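PDB 3NSW: excretory-secretory protein 2 from Ancylostoma ceylanicum, which is a secreted hookworm protein with a netrin-like fold that probably acts as an immunomodulator in the host. Local coordinates for residues E23-V28 with D76-C81. Numbering follows the deposited sequence.
Sequences ETVAYV and DYVLGC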
loop_
_atom_site.group_PDB
_atom_site.type_symbol
_atom_site.label_atom_id
_atom_site.label_comp_id
_atom_site.label_asym_id
_atom_site.label_seq_id
_atom_site.Cartn_x
_atom_site.Cartn_y
_atom_site.Cartn_z
ATOM N N GLU A 23 -6.208 7.722 0.030
ATOM C CA GLU A 23 -7.615 7.399 -0.168
ATOM C C GLU A 23 -7.962 6.010 0.384
ATOM O O GLU A 23 -9.037 5.821 0.958
ATOM C CB GLU A 23 -7.994 7.498 -1.642
ATOM C CG GLU A 23 -9.498 7.468 -1.890
ATOM C CD GLU A 23 -10.264 8.492 -1.061
ATOM O OE1 GLU A 23 -9.825 9.663 -0.965
ATOM O OE2 GLU A 23 -11.313 8.120 -0.501
ATOM N N THR A 24 -7.067 5.046 0.204
ATOM C CA THR A 24 -7.285 3.709 0.760
ATOM C C THR A 24 -6.007 3.161 1.382
ATOM O O THR A 24 -4.895 3.482 0.953
ATOM C CB THR A 24 -7.800 2.684 -0.284
ATOM O OG1 THR A 24 -6.826 2.504 -1.318
ATOM C CG2 THR A 24 -9.151 3.105 -0.887
ATOM N N VAL A 25 -6.183 2.326 2.392
ATOM C CA VAL A 25 -5.077 1.591 2.986
ATOM C C VAL A 25 -5.468 0.117 2.904
ATOM O O VAL A 25 -6.552 -0.266 3.342
ATOM C CB VAL A 25 -4.850 1.967 4.455
ATOM C CG1 VAL A 25 -3.603 1.274 4.970
ATOM C CG2 VAL A 25 -4.711 3.498 4.611
ATOM N N ALA A 26 -4.567 -0.684 2.350
ATOM C CA ALA A 26 -4.854 -2.080 2.024
ATOM C C ALA A 26 -3.827 -3.055 2.577
ATOM O O ALA A 26 -2.677 -2.697 2.801
ATOM C CB ALA A 26 -4.927 -2.225 0.517
ATOM N N TYR A 27 -4.252 -4.313 2.737
ATOM C CA TYR A 27 -3.401 -5.428 3.150
ATOM C C TYR A 27 -3.252 -6.216 1.865
ATOM O O TYR A 27 -4.260 -6.681 1.312
ATOM C CB TYR A 27 -4.172 -6.237 4.209
ATOM C CG TYR A 27 -3.540 -7.526 4.690
ATOM C CD1 TYR A 27 -2.181 -7.801 4.511
ATOM C CD2 TYR A 27 -4.318 -8.453 5.416
ATOM C CE1 TYR A 27 -1.621 -9.011 4.997
ATOM C CE2 TYR A 27 -3.771 -9.640 5.895
ATOM C CZ TYR A 27 -2.433 -9.908 5.688
ATOM O OH TYR A 27 -1.893 -11.072 6.179
ATOM N N VAL A 28 -2.021 -6.303 1.353
ATOM C CA VAL A 28 -1.754 -6.906 0.045
ATOM C C VAL A 28 -0.606 -7.914 0.102
ATOM O O VAL A 28 0.209 -7.880 1.023
ATOM C CB VAL A 28 -1.400 -5.829 -1.022
ATOM C CG1 VAL A 28 -2.545 -4.805 -1.185
ATOM C CG2 VAL A 28 -0.095 -5.117 -0.680
ATOM N N ASP A 76 3.986 -9.819 2.246
ATOM C CA ASP A 76 2.779 -9.099 2.603
ATOM C C ASP A 76 3.129 -7.669 3.022
ATOM O O ASP A 76 4.075 -7.464 3.775
ATOM C CB ASP A 76 2.046 -9.780 3.746
ATOM C CG ASP A 76 1.418 -11.115 3.350
ATOM O OD1 ASP A 76 1.447 -11.481 2.160
ATOM O OD2 ASP A 76 0.876 -11.778 4.248
ATOM N N TYR A 77 2.333 -6.709 2.557
ATOM C CA TYR A 77 2.531 -5.292 2.895
ATOM C C TYR A 77 1.238 -4.594 3.269
ATOM O O TYR A 77 0.150 -4.991 2.847
ATOM C CB TYR A 77 3.122 -4.562 1.687
ATOM C CG TYR A 77 4.499 -5.052 1.326
ATOM C CD1 TYR A 77 5.618 -4.576 1.998
ATOM C CD2 TYR A 77 4.682 -6.038 0.333
ATOM C CE1 TYR A 77 6.898 -5.033 1.676
ATOM C CE2 TYR A 77 5.959 -6.504 0.013
ATOM C CZ TYR A 77 7.056 -5.989 0.687
ATOM O OH TYR A 77 8.314 -6.437 0.385
ATOM N N VAL A 78 1.356 -3.531 4.057
ATOM C CA VAL A 78 0.266 -2.576 4.149
ATOM C C VAL A 78 0.599 -1.511 3.105
ATOM O O VAL A 78 1.738 -1.032 3.043
ATOM C CB VAL A 78 0.176 -1.938 5.549
ATOM C CG1 VAL A 78 -0.902 -0.861 5.574
ATOM C CG2 VAL A 78 -0.129 -3.005 6.596
ATOM N N LEU A 79 -0.389 -1.163 2.281
ATOM C CA LEU A 79 -0.172 -0.264 1.155
ATOM C C LEU A 79 -1.191 0.847 1.247
ATOM O O LEU A 79 -2.390 0.577 1.175
ATOM C CB LEU A 79 -0.377 -1.030 -0.159
ATOM C CG LEU A 79 -0.307 -0.197 -1.452
ATOM C CD1 LEU A 79 1.119 0.362 -1.677
ATOM C CD2 LEU A 79 -0.785 -1.008 -2.659
ATOM N N GLY A 80 -0.720 2.086 1.423
ATOM C CA GLY A 80 -1.622 3.242 1.528
ATOM C C GLY A 80 -1.487 4.041 0.254
ATOM O O GLY A 80 -0.381 4.412 -0.100
ATOM N N CYS A 81 -2.582 4.287 -0.458
ATOM C CA CYS A 81 -2.462 4.966 -1.762
ATOM C C CYS A 81 -3.515 6.041 -1.998
ATOM O O CYS A 81 -4.642 5.903 -1.565
ATOM C CB CYS A 81 -2.512 3.966 -2.925
ATOM S SG CYS A 81 -1.055 2.877 -3.139
HETATM O O HOH W 1 -4.280 1.084 -0.951
HETATM O O HOH W 2 -6.836 4.306 -3.367
#
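Val25 and Val78 meet methyl to methyl where strands 24-33 and 75-82 run antiparallel in the middle of the sheet of this netrin-like fold. In each valine CG1 lies anti to the backbone N (chi1 -174° and 175°), and the two CG1 atoms come within 3.5 Å, tighter than usual carbon contact. Gly80, the non-hydrogen-bonded partner of Val25, has no side chain, and the CA atoms of that pair approach to 4.1 Å. On the other face Val28 sets CG2 between its own N and carbonyl carbon; from there CG2 lies 4.0 Å from Tyr77 CB and also touches Leu79 CB. Paired backbone bonds join Ala26 with Leu79 and Val28 with Tyr77.

The ends are more polar and more open to solvent. At one, Glu23 and Thr24 both face Cys81 in a classic beta bulge: Cys81 O takes Thr24 N nearly head-on at 3.1 Å and Glu23 N from above the carbonyl plane at 2.9 Å, while Cys81 N donates back to Thr24 O. At the other, looser end, Tyr27 OH makes at most a weak bond to Asp76 OD2, 3.4 Å away, with ring and carboxylate planes 83° apart; Asp76 OD1 is hydrogen-bonded to Thr29 OG1. Main-chain bonds and apolar contacts thus hold the buried middle, the Cys81-Cys88 disulfide ties in strand 88-92, and two waters bridge Thr24 OG1 to the carbonyls of Leu79 and Cys81 at the bulged end.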